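Local coordinates for protein intracellular protease/amidase (Salmonella enterica subsp. enterica serovar Typhimurium, PDB 4K2H) that binds zinc and belongs to the DJ-1/PfpI family, whose members are often assigned peptidase activity, though its own function is not established, at residues A8-P13 / D68-P73. The protein carries 1 engineered substitution. Residues are numbered along the deposited sequence; the frame is centred on the assembly and turned at random.
Sequences AVLLAP and DAVVLP
Ala8 and Leu10 reach across to Ala69 and Val71 in the parallel ladder joining strands 6-11 and 69-72. Ala8 is gripped through both its backbone N and its O: N donates to Ala69 O (2.9 Å), O accepts Val71 N (2.8 Å). Leu10 N gives a nearly straight bond, 177° at the hydrogen, to Val71 O. The ladder stops at Pro73, which has no N-H for Leu10 O; instead its CG and CD press against that oxygen, each 3.1 Å away.

On one face Leu10 and Leu72 run side by side, CG anti to the carbonyl carbon in both (chi1 -55° and -56°), which sends the branches the same way; Leu10 CD1 meets Leu72 CD2 tightly at 3.4 Å. Val70 CG1 meets Leu10 CG at a slant (4.0 Å). On the other, Val9 CG2 lies against Val71 CB, and Val9 CG1 borders the Pro73 ring.

Strand 6-11 is the middle strand of this DJ-1/PfpI parallel sheet, with 69-72 between it and 101-104. The side chain of Pro73 lies about 5 Å from that of the zinc ligand Glu16. Phe91 of helix 86-97 covers Ala8, Leu10 and Val70, Leu166 of helix 159-171 Ala69 and Val71, and strand 33-38 pairs with the far edge of 6-11.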
loop_
_atom_site.group_PDB
_atom_site.type_symbol
_atom_site.label_atom_id
_atom_site.label_comp_id
_atom_site.label_asym_id
_atom_site.label_seq_id
_atom_site.Cartn_x
_atom_site.Cartn_y
_atom_site.Cartn_z
ATOM N N ALA A 8 -9.722 -13.756 -1.469
ATOM C CA ALA A 8 -10.003 -13.287 -0.105
ATOM C C ALA A 8 -8.717 -12.754 0.545
ATOM O O ALA A 8 -7.678 -13.431 0.525
ATOM C CB ALA A 8 -10.578 -14.421 0.751
ATOM N N VAL A 9 -8.776 -11.556 1.106
ATOM C CA VAL A 9 -7.629 -11.002 1.830
ATOM C C VAL A 9 -8.078 -10.953 3.277
ATOM O O VAL A 9 -9.082 -10.313 3.607
ATOM C CB VAL A 9 -7.250 -9.600 1.325
ATOM C CG1 VAL A 9 -6.076 -9.002 2.111
ATOM C CG2 VAL A 9 -6.916 -9.640 -0.153
ATOM N N LEU A 10 -7.375 -11.669 4.141
ATOM C CA LEU A 10 -7.791 -11.732 5.536
ATOM C C LEU A 10 -7.174 -10.573 6.298
ATOM O O LEU A 10 -5.968 -10.328 6.233
ATOM C CB LEU A 10 -7.384 -13.062 6.190
ATOM C CG LEU A 10 -7.869 -14.334 5.490
ATOM C CD1 LEU A 10 -7.599 -15.541 6.360
ATOM C CD2 LEU A 10 -9.338 -14.281 5.132
ATOM N N LEU A 11 -8.021 -9.881 7.045
ATOM C CA LEU A 11 -7.600 -8.704 7.782
ATOM C C LEU A 11 -7.820 -8.878 9.282
ATOM O O LEU A 11 -8.917 -8.675 9.758
ATOM C CB LEU A 11 -8.350 -7.470 7.281
ATOM C CG LEU A 11 -8.175 -7.059 5.823
ATOM C CD1 LEU A 11 -8.848 -5.710 5.577
ATOM C CD2 LEU A 11 -6.711 -7.010 5.381
ATOM N N ALA A 12 -6.773 -9.208 10.026
ATOM C CA ALA A 12 -6.877 -9.298 11.482
ATOM C C ALA A 12 -6.384 -7.980 12.117
ATOM O O ALA A 12 -5.708 -7.200 11.453
ATOM C CB ALA A 12 -6.075 -10.478 11.995
ATOM N N PRO A 13 -6.707 -7.729 13.401
ATOM C CA PRO A 13 -6.201 -6.471 13.988
ATOM C C PRO A 13 -4.697 -6.450 13.943
ATOM O O PRO A 13 -4.062 -7.460 14.269
ATOM C CB PRO A 13 -6.777 -6.491 15.440
ATOM C CG PRO A 13 -8.045 -7.274 15.294
ATOM C CD PRO A 13 -7.698 -8.364 14.286
ATOM N N ASP A 68 -10.497 -18.613 -4.951
ATOM C CA ASP A 68 -9.405 -19.166 -5.741
ATOM C C ASP A 68 -8.074 -18.897 -5.076
ATOM O O ASP A 68 -7.098 -19.637 -5.307
ATOM C CB ASP A 68 -9.422 -18.586 -7.149
ATOM C CG ASP A 68 -10.704 -18.924 -7.895
ATOM O OD1 ASP A 68 -10.932 -20.115 -8.212
ATOM O OD2 ASP A 68 -11.500 -18.006 -8.139
ATOM N N ALA A 69 -8.019 -17.826 -4.278
ATOM C CA ALA A 69 -6.829 -17.543 -3.485
ATOM C C ALA A 69 -7.171 -16.905 -2.171
ATOM O O ALA A 69 -8.164 -16.176 -2.058
ATOM C CB ALA A 69 -5.879 -16.640 -4.238
ATOM N N VAL A 70 -6.316 -17.148 -1.188
ATOM C CA VAL A 70 -6.417 -16.517 0.141
ATOM C C VAL A 70 -5.096 -15.846 0.467
ATOM O O VAL A 70 -4.059 -16.504 0.608
ATOM C CB VAL A 70 -6.696 -17.571 1.222
ATOM C CG1 VAL A 70 -6.772 -16.948 2.600
ATOM C CG2 VAL A 70 -7.960 -18.326 0.880
ATOM N N VAL A 71 -5.125 -14.533 0.563
ATOM C CA VAL A 71 -3.949 -13.762 0.966
ATOM C C VAL A 71 -3.877 -13.608 2.473
ATOM O O VAL A 71 -4.836 -13.169 3.112
ATOM C CB VAL A 71 -3.987 -12.358 0.355
ATOM C CG1 VAL A 71 -2.781 -11.552 0.800
ATOM C CG2 VAL A 71 -4.035 -12.450 -1.146
ATOM N N LEU A 72 -2.724 -13.932 3.036
ATOM C CA LEU A 72 -2.485 -13.781 4.473
ATOM C C LEU A 72 -1.422 -12.731 4.696
ATOM O O LEU A 72 -0.244 -13.015 4.576
ATOM C CB LEU A 72 -2.076 -15.109 5.097
ATOM C CG LEU A 72 -3.058 -16.260 4.878
ATOM C CD1 LEU A 72 -2.374 -17.551 5.291
ATOM C CD2 LEU A 72 -4.325 -16.062 5.691
ATOM N N PRO A 73 -1.830 -11.482 4.954
ATOM C CA PRO A 73 -0.848 -10.421 5.232
ATOM C C PRO A 73 -0.066 -10.681 6.509
ATOM O O PRO A 73 -0.433 -11.524 7.295
ATOM C CB PRO A 73 -1.687 -9.143 5.371
ATOM C CG PRO A 73 -3.110 -9.529 5.215
ATOM C CD PRO A 73 -3.217 -10.992 4.863
#